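Local coordinates for protein putative isochorismatase (Burkholderia xenovorans, PDB 3OQP) that probably acts as a hydrolase of the isochorismatase and nicotinamidase-related family, with its exact substrate not established, at residues I10-Q15 with L112-Y117; V14-V19 with L74-S79. All coordinates share one frame; numbering follows the deposited sequence.

Contact 1: I10-Q15 with L112-Y117; sequences IVIDVQ and LTVTGY
Ile10, Ile12 and Thr115 join two neighbouring parallel strands at the middle of the six-stranded sheet, and main-chain hydrogen bonds do most of the work. Ile10 N binds Thr113 O, Ile12 N binds Thr115 O and Tyr117 N binds Ile12 O (2.8 Å). Ile10 O accepts from both Thr115 N and Thr115 OG1, the hydroxyl arriving at 3.0 Å, tilted from the carbonyl plane. That second bond depends on a chi1 of 65°, which sets OG1 between the backbone N and the carbonyl carbon and turns it toward the neighbouring strand. Where the second strand turns a corner, Gly116 brings CA within 3.3 Å of Ile12 O in a CA-H...O contact. A side chain here would run into Ile12 O, and at these backbone angles (phi 100°, psi -165°) it would also press against the preceding carbonyl.

Apolar contacts cover the face that carries Ile10 and Val114. There the CG2 branch of Ile10 touches Leu112 CD1 and Val114 CG2, both at 3.8 Å, and Ile12 CD1 meets Val114 CG1. On the opposite face, Val11 lies against Thr115 OG1. Past the strand end, Val14 CG2 rests over Gly116 CA (3.7 Å), obliquely to the Tyr117 ring, whose edge faces Asp13 O. Leu34 and Ile37 of helix 30-47 pack on Val14 and Tyr117, and the Tyr117 hydroxyl bonds to Ser33.

Asp13 follows directly on the C-terminal end of strand 7-12, where the active site of this alpha/beta fold is expected; its OD2 forms a salt bridge with Lys89, consistent with the Asp-Lys-Cys triad of the family. Ile12 is gripped at both N and O, so the chain is held to the neighbouring strand right up to this carboxylate-bearing residue.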
loop_
_atom_site.group_PDB
_atom_site.type_symbol
_atom_site.label_atom_id
_atom_site.label_comp_id
_atom_site.label_asym_id
_atom_site.label_seq_id
_atom_site.Cartn_x
_atom_site.Cartn_y
_atom_site.Cartn_z
ATOM N N ILE A 10 13.340 -10.645 5.112
ATOM C CA ILE A 10 12.512 -10.317 6.298
ATOM C C ILE A 10 11.273 -11.198 6.268
ATOM O O ILE A 10 10.677 -11.397 5.180
ATOM C CB ILE A 10 12.172 -8.822 6.288
ATOM C CG1 ILE A 10 11.570 -8.409 7.635
ATOM C CG2 ILE A 10 11.288 -8.399 5.123
ATOM C CD1 ILE A 10 11.538 -6.896 7.848
ATOM N N VAL A 11 11.000 -11.843 7.376
ATOM C CA VAL A 11 9.949 -12.816 7.538
ATOM C C VAL A 11 8.919 -12.200 8.431
ATOM O O VAL A 11 9.128 -12.102 9.674
ATOM C CB VAL A 11 10.536 -14.108 8.164
ATOM C CG1 VAL A 11 9.474 -15.162 8.257
ATOM C CG2 VAL A 11 11.688 -14.615 7.251
ATOM N N ILE A 12 7.828 -11.656 7.901
ATOM C CA ILE A 12 6.916 -10.766 8.609
ATOM C C ILE A 12 5.753 -11.531 9.195
ATOM O O ILE A 12 4.937 -12.156 8.486
ATOM C CB ILE A 12 6.387 -9.648 7.672
ATOM C CG1 ILE A 12 7.574 -8.812 7.152
ATOM C CG2 ILE A 12 5.424 -8.767 8.443
ATOM C CD1 ILE A 12 7.204 -7.679 6.214
ATOM N N ASP A 13 5.665 -11.484 10.517
ATOM C CA ASP A 13 4.482 -11.914 11.273
ATOM C C ASP A 13 4.009 -13.322 10.928
ATOM O O ASP A 13 2.798 -13.572 10.804
ATOM C CB ASP A 13 3.342 -10.923 11.146
ATOM C CG ASP A 13 3.699 -9.518 11.628
ATOM O OD1 ASP A 13 4.807 -9.282 12.152
ATOM O OD2 ASP A 13 2.826 -8.602 11.467
ATOM N N VAL A 14 4.939 -14.275 10.887
ATOM C CA VAL A 14 4.611 -15.652 10.653
ATOM C C VAL A 14 4.268 -16.314 11.964
ATOM O O VAL A 14 5.075 -17.022 12.576
ATOM C CB VAL A 14 5.694 -16.349 9.747
ATOM C CG1 VAL A 14 5.331 -17.862 9.540
ATOM C CG2 VAL A 14 5.904 -15.643 8.380
ATOM N N GLN A 15 3.030 -16.024 12.353
ATOM C CA GLN A 15 2.474 -16.325 13.655
ATOM C C GLN A 15 1.256 -17.195 13.576
ATOM O O GLN A 15 0.576 -17.294 12.525
ATOM C CB GLN A 15 2.138 -14.981 14.301
ATOM C CG GLN A 15 3.379 -14.183 14.745
ATOM C CD GLN A 15 3.108 -12.728 15.068
ATOM O OE1 GLN A 15 3.288 -11.833 14.241
ATOM N NE2 GLN A 15 2.671 -12.477 16.293
ATOM N N LEU A 112 15.638 -5.504 0.065
ATOM C CA LEU A 112 14.906 -6.150 1.142
ATOM C C LEU A 112 13.959 -7.141 0.510
ATOM O O LEU A 112 13.123 -6.741 -0.315
ATOM C CB LEU A 112 14.114 -5.121 1.939
ATOM C CG LEU A 112 13.333 -5.632 3.130
ATOM C CD1 LEU A 112 14.259 -6.160 4.278
ATOM C CD2 LEU A 112 12.379 -4.534 3.642
ATOM N N THR A 113 14.122 -8.425 0.828
ATOM C CA THR A 113 13.278 -9.486 0.259
ATOM C C THR A 113 12.189 -9.823 1.303
ATOM O O THR A 113 12.460 -10.253 2.436
ATOM C CB THR A 113 14.084 -10.745 -0.017
ATOM O OG1 THR A 113 15.219 -10.412 -0.841
ATOM C CG2 THR A 113 13.238 -11.817 -0.780
ATOM N N VAL A 114 10.921 -9.620 0.923
ATOM C CA VAL A 114 9.783 -9.701 1.834
ATOM C C VAL A 114 9.045 -11.029 1.662
ATOM O O VAL A 114 8.655 -11.449 0.547
ATOM C CB VAL A 114 8.827 -8.545 1.571
ATOM C CG1 VAL A 114 7.529 -8.663 2.395
ATOM C CG2 VAL A 114 9.544 -7.238 1.893
ATOM N N THR A 115 8.820 -11.677 2.804
ATOM C CA THR A 115 7.979 -12.843 2.958
ATOM C C THR A 115 7.117 -12.624 4.231
ATOM O O THR A 115 7.403 -11.743 5.077
ATOM C CB THR A 115 8.816 -14.142 3.120
ATOM O OG1 THR A 115 9.571 -14.074 4.349
ATOM C CG2 THR A 115 9.687 -14.378 1.893
ATOM N N GLY A 116 6.119 -13.446 4.357
ATOM C CA GLY A 116 5.236 -13.423 5.487
ATOM C C GLY A 116 3.928 -12.705 5.172
ATOM O O GLY A 116 3.551 -12.540 4.017
ATOM N N TYR A 117 3.216 -12.372 6.232
ATOM C CA TYR A 117 1.820 -11.997 6.168
ATOM C C TYR A 117 1.532 -10.679 6.867
ATOM O O TYR A 117 2.187 -10.327 7.843
ATOM C CB TYR A 117 0.971 -13.075 6.879
ATOM C CG TYR A 117 1.264 -14.509 6.445
ATOM C CD1 TYR A 117 1.134 -14.921 5.134
ATOM C CD2 TYR A 117 1.757 -15.422 7.359
ATOM C CE1 TYR A 117 1.452 -16.251 4.772
ATOM C CE2 TYR A 117 2.030 -16.748 7.025
ATOM C CZ TYR A 117 1.887 -17.162 5.711
ATOM O OH TYR A 117 2.242 -18.475 5.404
#

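Contact 2: V14-V19 with L74-S79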
loop_
_atom_site.group_PDB
_atom_site.type_symbol
_atom_site.label_atom_id
_atom_site.label_comp_id
_atom_site.label_asym_id
_atom_site.label_seq_id
_atom_site.Cartn_x
_atom_site.Cartn_y
_atom_site.Cartn_z
ATOM N N VAL A 14 4.939 -14.275 10.887
ATOM C CA VAL A 14 4.611 -15.652 10.653
ATOM C C VAL A 14 4.268 -16.314 11.964
ATOM O O VAL A 14 5.075 -17.022 12.576
ATOM C CB VAL A 14 5.694 -16.349 9.747
ATOM C CG1 VAL A 14 5.331 -17.862 9.540
ATOM C CG2 VAL A 14 5.904 -15.643 8.380
ATOM N N GLN A 15 3.030 -16.024 12.353
ATOM C CA GLN A 15 2.474 -16.325 13.655
ATOM C C GLN A 15 1.256 -17.195 13.576
ATOM O O GLN A 15 0.576 -17.294 12.525
ATOM C CB GLN A 15 2.138 -14.981 14.301
ATOM C CG GLN A 15 3.379 -14.183 14.745
ATOM C CD GLN A 15 3.108 -12.728 15.068
ATOM O OE1 GLN A 15 3.288 -11.833 14.241
ATOM N NE2 GLN A 15 2.671 -12.477 16.293
ATOM N N ASN A 16 0.978 -17.933 14.663
ATOM C CA ASN A 16 -0.063 -18.931 14.653
ATOM C C ASN A 16 -1.439 -18.401 14.355
ATOM O O ASN A 16 -2.249 -19.154 13.771
ATOM C CB ASN A 16 -0.115 -19.655 16.004
ATOM C CG ASN A 16 1.091 -20.521 16.250
ATOM O OD1 ASN A 16 1.632 -21.096 15.300
ATOM N ND2 ASN A 16 1.512 -20.635 17.524
ATOM N N GLU A 17 -1.720 -17.130 14.608
ATOM C CA GLU A 17 -3.001 -16.519 14.370
ATOM C C GLU A 17 -3.434 -16.716 12.930
ATOM O O GLU A 17 -4.628 -16.851 12.634
ATOM C CB GLU A 17 -2.971 -14.999 14.650
ATOM C CG GLU A 17 -4.288 -14.402 14.904
ATOM C CD GLU A 17 -4.803 -14.834 16.290
ATOM O OE1 GLU A 17 -4.355 -14.237 17.330
ATOM O OE2 GLU A 17 -5.654 -15.768 16.330
ATOM N N TYR A 18 -2.452 -16.651 12.008
ATOM C CA TYR A 18 -2.666 -16.786 10.595
ATOM C C TYR A 18 -2.890 -18.228 10.101
ATOM O O TYR A 18 -3.315 -18.455 8.943
ATOM C CB TYR A 18 -1.492 -16.196 9.800
ATOM C CG TYR A 18 -1.443 -14.685 9.845
ATOM C CD1 TYR A 18 -2.497 -13.936 9.379
ATOM C CD2 TYR A 18 -0.333 -13.999 10.388
ATOM C CE1 TYR A 18 -2.468 -12.535 9.395
ATOM C CE2 TYR A 18 -0.272 -12.595 10.312
ATOM C CZ TYR A 18 -1.365 -11.876 9.893
ATOM O OH TYR A 18 -1.324 -10.506 9.836
ATOM N N VAL A 19 -2.602 -19.204 10.925
ATOM C CA VAL A 19 -2.591 -20.594 10.554
ATOM C C VAL A 19 -3.649 -21.364 11.307
ATOM O O VAL A 19 -4.641 -21.813 10.741
ATOM C CB VAL A 19 -1.187 -21.181 10.738
ATOM C CG1 VAL A 19 -1.136 -22.605 10.189
ATOM C CG2 VAL A 19 -0.102 -20.329 10.047
ATOM N N LEU A 74 5.143 -17.124 17.291
ATOM C CA LEU A 74 5.706 -17.436 15.994
ATOM C C LEU A 74 5.423 -18.900 15.689
ATOM O O LEU A 74 5.482 -19.767 16.553
ATOM C CB LEU A 74 7.217 -17.201 16.029
ATOM C CG LEU A 74 7.679 -15.771 16.167
ATOM C CD1 LEU A 74 9.137 -15.665 16.471
ATOM C CD2 LEU A 74 7.389 -15.011 14.856
ATOM N N HIS A 75 5.074 -19.148 14.436
ATOM C CA HIS A 75 4.788 -20.498 13.957
ATOM C C HIS A 75 6.052 -21.332 14.044
ATOM O O HIS A 75 7.137 -20.807 13.872
ATOM C CB HIS A 75 4.290 -20.455 12.546
ATOM C CG HIS A 75 3.807 -21.761 12.035
ATOM N ND1 HIS A 75 4.653 -22.689 11.466
ATOM C CD2 HIS A 75 2.569 -22.306 12.024
ATOM C CE1 HIS A 75 3.935 -23.732 11.069
ATOM N NE2 HIS A 75 2.678 -23.548 11.443
ATOM N N PRO A 76 5.937 -22.644 14.324
ATOM C CA PRO A 76 7.117 -23.500 14.298
ATOM C C PRO A 76 8.087 -23.399 13.102
ATOM O O PRO A 76 9.272 -23.594 13.278
ATOM C CB PRO A 76 6.502 -24.918 14.370
ATOM C CG PRO A 76 5.288 -24.724 15.200
ATOM C CD PRO A 76 4.731 -23.396 14.743
ATOM N N VAL A 77 7.625 -23.003 11.915
ATOM C CA VAL A 77 8.540 -22.771 10.785
ATOM C C VAL A 77 9.612 -21.727 11.100
ATOM O O VAL A 77 10.768 -21.843 10.691
ATOM C CB VAL A 77 7.788 -22.330 9.473
ATOM C CG1 VAL A 77 8.712 -21.585 8.548
ATOM C CG2 VAL A 77 7.223 -23.515 8.753
ATOM N N VAL A 78 9.197 -20.678 11.802
ATOM C CA VAL A 78 10.129 -19.672 12.278
ATOM C C VAL A 78 10.828 -20.125 13.519
ATOM O O VAL A 78 12.046 -20.108 13.587
ATOM C CB VAL A 78 9.413 -18.333 12.607
ATOM C CG1 VAL A 78 10.393 -17.376 13.304
ATOM C CG2 VAL A 78 8.869 -17.750 11.331
ATOM N N SER A 79 10.052 -20.579 14.495
ATOM C CA SER A 79 10.615 -20.721 15.840
ATOM C C SER A 79 11.672 -21.817 15.912
ATOM O O SER A 79 12.553 -21.775 16.795
ATOM C CB SER A 79 9.519 -20.931 16.868
ATOM O OG SER A 79 8.937 -22.207 16.746
HETATM O O HOH W 1 3.973 -21.997 18.436
#
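Val14 and His75 meet through a single backbone bond, His75 N to Val14 O, 2.8 Å long. The same oxygen receives a CA-H...O contact from Leu74, and Leu74 CD2 packs on Gln15 CG at 4.1 Å. Beyond this bond, Asn16 OD1 lies 3.6 Å from His75 CD2, its amide plane turned 70° from the imidazole, and Val19 CG2 approaches the same carbon at 3.9 Å, roughly at right angles.

His75 is the N-cap of helix 76-79. With CG anti to the backbone N (chi1 -172°), the ring folds back so that ND1 accepts from Val77 N at 3.0 Å, the donor lying 20° out of the ring plane, while Pro76 CD lies over the rim of one face. ND1 is thereby used as an acceptor; this bond fixes the ring's rotation, and Val19 meets the ring away from it, at CD2 and NE2.

Farther out, a water accepts from Asn16 ND2 (3.0 Å) and donates to Leu74 O, and the same ND2 bonds to Asn70 O. Gln15 NE2 is fixed by Ala72 O and Asn56 O, which ties this loop after strand 7-12 to strand 51-56.

Contacts 1 and 2 follow one run of chain, 10-19, as it leaves the central sheet; they share Val14 and Gln15, and their centres lie 11 Å apart. Tyr18 knits them together: its CD2 sits 3.2 Å from Asp13 O and its CE2 3.7 Å from Tyr117 CB, so the Tyr18 ring packs against the chain just past the strand ends of contact 1. Asp13 itself lies in contact 1, one residue before the shared pair, with its side chain about 4 Å from a bound tetraethylene glycol that may mark the pocket. Cys122, found as 3-sulfinoalanine, follows 112-117 closely in sequence and is the probable triad nucleophile.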